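Side-chain contact in gamma-butyrobetaine hydroxylase-like N-terminal domain-containing protein (Acidithiobacillus ferrooxidans, PDB 3LUU), which is of unknown function but binds a zinc ion and belongs to the family of gamma-butyrobetaine hydroxylase-like N-terminal domains: residues V23-G28 against F90-L95. Numbering follows the deposited sequence.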
ATOM      1  N   VAL A  23      -2.865  -2.170   7.433  1.00 15.14           N
ATOM      2  CA  VAL A  23      -2.154  -1.114   8.160  1.00 14.97           C
ATOM      3  C   VAL A  23      -3.074  -0.649   9.284  1.00 15.24           C
ATOM      4  O   VAL A  23      -4.215  -0.282   9.040  1.00 15.53           O
ATOM      5  CB  VAL A  23      -1.815   0.107   7.281  1.00 14.20           C
ATOM      6  CG1 VAL A  23      -1.009   1.145   8.137  1.00 11.55           C
ATOM      7  CG2 VAL A  23      -1.067  -0.306   6.010  1.00 11.93           C
ATOM      8  N   ASP A  24      -2.579  -0.732  10.504  1.00 18.06           N
ATOM      9  CA  ASP A  24      -3.288  -0.240  11.672  1.00 17.31           C
ATOM     10  C   ASP A  24      -2.866   1.204  11.855  1.00 18.56           C
ATOM     11  O   ASP A  24      -1.669   1.509  11.831  1.00 17.10           O
ATOM     12  CB  ASP A  24      -2.871  -0.983  12.915  1.00 16.80           C
ATOM     13  CG  ASP A  24      -3.369  -2.414  12.971  1.00 17.55           C
ATOM     14  OD1 ASP A  24      -4.367  -2.830  12.326  1.00 20.41           O
ATOM     15  OD2 ASP A  24      -2.730  -3.128  13.739  1.00 14.18           O
ATOM     16  N   TRP A  25      -3.850   2.077  12.063  1.00 21.06           N
ATOM     17  CA  TRP A  25      -3.604   3.519  12.168  1.00 21.93           C
ATOM     18  C   TRP A  25      -3.972   3.986  13.563  1.00 19.42           C
ATOM     19  O   TRP A  25      -4.713   3.292  14.250  1.00 20.62           O
ATOM     20  CB  TRP A  25      -4.484   4.256  11.174  1.00 20.17           C
ATOM     21  CG  TRP A  25      -4.306   3.885   9.729  1.00 19.84           C
ATOM     22  CD1 TRP A  25      -5.155   3.139   8.981  1.00 15.33           C
ATOM     23  CD2 TRP A  25      -3.233   4.262   8.869  1.00 11.72           C
ATOM     24  NE1 TRP A  25      -4.682   3.031   7.697  1.00 19.76           N
ATOM     25  CE2 TRP A  25      -3.496   3.710   7.607  1.00 17.23           C
ATOM     26  CE3 TRP A  25      -2.063   5.004   9.046  1.00 16.81           C
ATOM     27  CZ2 TRP A  25      -2.645   3.918   6.493  1.00 17.89           C
ATOM     28  CZ3 TRP A  25      -1.227   5.214   7.960  1.00 21.51           C
ATOM     29  CH2 TRP A  25      -1.518   4.655   6.695  1.00 17.86           C
ATOM     30  N   ALA A  26      -3.511   5.175  13.937  1.00 20.77           N
ATOM     31  CA  ALA A  26      -3.721   5.717  15.293  1.00 21.98           C
ATOM     32  C   ALA A  26      -5.182   6.137  15.609  1.00 22.89           C
ATOM     33  O   ALA A  26      -5.539   6.225  16.782  1.00 23.36           O
ATOM     34  CB  ALA A  26      -2.763   6.850  15.549  1.00 20.82           C
ATOM     35  N   ASP A  27      -6.036   6.372  14.603  1.00 20.55           N
ATOM     36  CA  ASP A  27      -7.470   6.640  14.865  1.00 22.62           C
ATOM     37  C   ASP A  27      -8.289   5.326  15.129  1.00 22.34           C
ATOM     38  O   ASP A  27      -9.534   5.346  15.211  1.00 21.54           O
ATOM     39  CB  ASP A  27      -8.087   7.456  13.700  1.00 22.24           C
ATOM     40  CG  ASP A  27      -8.195   6.652  12.415  1.00 31.84           C
ATOM     41  OD1 ASP A  27      -7.373   5.697  12.262  1.00 25.89           O
ATOM     42  OD2 ASP A  27      -9.104   6.945  11.566  1.00 23.27           O
ATOM     43  N   GLY A  28      -7.582   4.189  15.206  1.00 21.97           N
ATOM     44  CA  GLY A  28      -8.195   2.871  15.415  1.00 20.85           C
ATOM     45  C   GLY A  28      -8.639   2.184  14.150  1.00 22.00           C
ATOM     46  O   GLY A  28      -9.131   1.066  14.194  1.00 23.43           O
ATOM     47  N   PHE A  90       5.014   5.015  -1.384  1.00 20.31           N
ATOM     48  CA  PHE A  90       3.654   5.306  -0.966  1.00 20.29           C
ATOM     49  C   PHE A  90       3.735   6.044   0.354  1.00 19.80           C
ATOM     50  O   PHE A  90       4.182   5.465   1.365  1.00 21.30           O
ATOM     51  CB  PHE A  90       2.864   4.030  -0.740  1.00 19.89           C
ATOM     52  CG  PHE A  90       2.552   3.249  -1.994  1.00 18.97           C
ATOM     53  CD1 PHE A  90       3.554   2.568  -2.667  1.00 18.07           C
ATOM     54  CD2 PHE A  90       1.241   3.128  -2.441  1.00 21.92           C
ATOM     55  CE1 PHE A  90       3.275   1.812  -3.781  1.00 24.82           C
ATOM     56  CE2 PHE A  90       0.968   2.382  -3.582  1.00 15.62           C
ATOM     57  CZ  PHE A  90       1.990   1.733  -4.241  1.00 15.45           C
ATOM     58  N   THR A  91       3.284   7.294   0.374  1.00 17.96           N
ATOM     59  CA  THR A  91       3.242   8.013   1.637  1.00 15.11           C
ATOM     60  C   THR A  91       2.087   7.447   2.468  1.00 17.87           C
ATOM     61  O   THR A  91       1.132   6.873   1.926  1.00 16.26           O
ATOM     62  CB  THR A  91       3.065   9.511   1.471  1.00 15.30           C
ATOM     63  OG1 THR A  91       1.770   9.806   0.925  1.00 20.46           O
ATOM     64  CG2 THR A  91       4.147  10.079   0.560  1.00 20.20           C
ATOM     65  N   TRP A  92       2.191   7.598   3.784  1.00 18.14           N
ATOM     66  CA  TRP A  92       1.120   7.227   4.704  1.00 20.05           C
ATOM     67  C   TRP A  92      -0.210   7.902   4.340  1.00 19.22           C
ATOM     68  O   TRP A  92      -1.249   7.249   4.309  1.00 20.36           O
ATOM     69  CB  TRP A  92       1.512   7.561   6.143  1.00 21.55           C
ATOM     70  CG  TRP A  92       2.799   6.927   6.582  1.00 21.93           C
ATOM     71  CD1 TRP A  92       3.849   7.555   7.186  1.00 27.02           C
ATOM     72  CD2 TRP A  92       3.175   5.553   6.453  1.00 24.02           C
ATOM     73  NE1 TRP A  92       4.852   6.657   7.445  1.00 28.80           N
ATOM     74  CE2 TRP A  92       4.472   5.422   7.005  1.00 25.08           C
ATOM     75  CE3 TRP A  92       2.539   4.409   5.956  1.00 24.17           C
ATOM     76  CZ2 TRP A  92       5.149   4.200   7.055  1.00 20.07           C
ATOM     77  CZ3 TRP A  92       3.214   3.188   6.013  1.00 30.88           C
ATOM     78  CH2 TRP A  92       4.507   3.103   6.553  1.00 26.54           C
ATOM     79  N   GLU A  93      -0.151   9.185   4.008  1.00 17.85           N
ATOM     80  CA  GLU A  93      -1.311   9.947   3.592  1.00 17.57           C
ATOM     81  C   GLU A  93      -1.962   9.316   2.353  1.00 18.89           C
ATOM     82  O   GLU A  93      -3.172   9.123   2.303  1.00 17.29           O
ATOM     83  CB  GLU A  93      -0.932  11.428   3.350  1.00 19.34           C
ATOM     84  CG  GLU A  93      -1.987  12.426   3.739  1.00 26.98           C
ATOM     85  N   TYR A  94      -1.150   8.986   1.356  1.00 18.26           N
ATOM     86  CA  TYR A  94      -1.636   8.329   0.143  1.00 18.10           C
ATOM     87  C   TYR A  94      -2.284   6.963   0.422  1.00 16.67           C
ATOM     88  O   TYR A  94      -3.339   6.674  -0.106  1.00 15.25           O
ATOM     89  CB  TYR A  94      -0.486   8.134  -0.824  1.00 18.44           C
ATOM     90  CG  TYR A  94      -0.879   7.675  -2.189  1.00 20.62           C
ATOM     91  CD1 TYR A  94      -1.639   8.478  -3.013  1.00 35.37           C
ATOM     92  CD2 TYR A  94      -0.471   6.476  -2.670  1.00 22.74           C
ATOM     93  CE1 TYR A  94      -1.997   8.068  -4.265  1.00 34.67           C
ATOM     94  CE2 TYR A  94      -0.820   6.064  -3.934  1.00 22.07           C
ATOM     95  CZ  TYR A  94      -1.572   6.857  -4.719  1.00 24.58           C
ATOM     96  OH  TYR A  94      -1.891   6.441  -5.987  1.00 31.30           O
ATOM     97  N   LEU A  95      -1.644   6.131   1.235  1.00 14.99           N
ATOM     98  CA  LEU A  95      -2.195   4.827   1.579  1.00 17.59           C
ATOM     99  C   LEU A  95      -3.543   4.969   2.256  1.00 19.33           C
ATOM    100  O   LEU A  95      -4.516   4.273   1.909  1.00 19.03           O
ATOM    101  CB  LEU A  95      -1.263   4.058   2.498  1.00 18.32           C
ATOM    102  CG  LEU A  95       0.017   3.557   1.895  1.00 19.57           C
ATOM    103  CD1 LEU A  95       0.887   3.016   3.032  1.00 16.54           C
ATOM    104  CD2 LEU A  95      -0.291   2.492   0.856  1.00 14.97           C
TER
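Trp25 reaches from the end of strand 20-25 to the first turn of helix 92-98, and the benzo part of its indole does the touching. Its CH2 lies 3.5 Å from the backbone O of Trp92, while its CZ3 meets Trp92 CB at 4.0 Å. The two indoles are not stacked: CH2 of Trp25 comes obliquely to CE3 of Trp92, 4.1 Å away. Beside them, Leu95 CB sits at the edge of the Trp25 ring, near its plane, 4.2 Å from CZ2. With CG of Trp25 anti to the carbonyl carbon (chi1 -59°) and chi2 at 106°, one face of its indole is covered by CG1 of Val23 from the same strand, 3.5 Å from the ring plane and nearer the ring's border than its middle. No hydrogen bond crosses the contact; each indole N-H is used elsewhere, Trp25 NE1 with Ser31 OG and Trp92 NE1 with His74 O. Arg96 adds a cation-pi contact to Trp25. An alanine in place of Trp25 would probably open a gap beside Trp92 CB and Leu95 CB and leave Ser31 OG without its indole partner. On the helix side, Thr91 is the N-cap: its OG1 accepts from Tyr94 N at 3.1 Å with an N-H...O angle of 160°, capping the first turn, which carries Trp92 and Leu95. Leu95 also packs on Val77 and Leu38, with the zinc ion about 10 Å from its side chain. The arrangement joins two three-stranded antiparallel sheets through an N-capped helix, whose first turn receives a tryptophan from the central strand of the sheet formed by 9-15, 20-25 and 30-34.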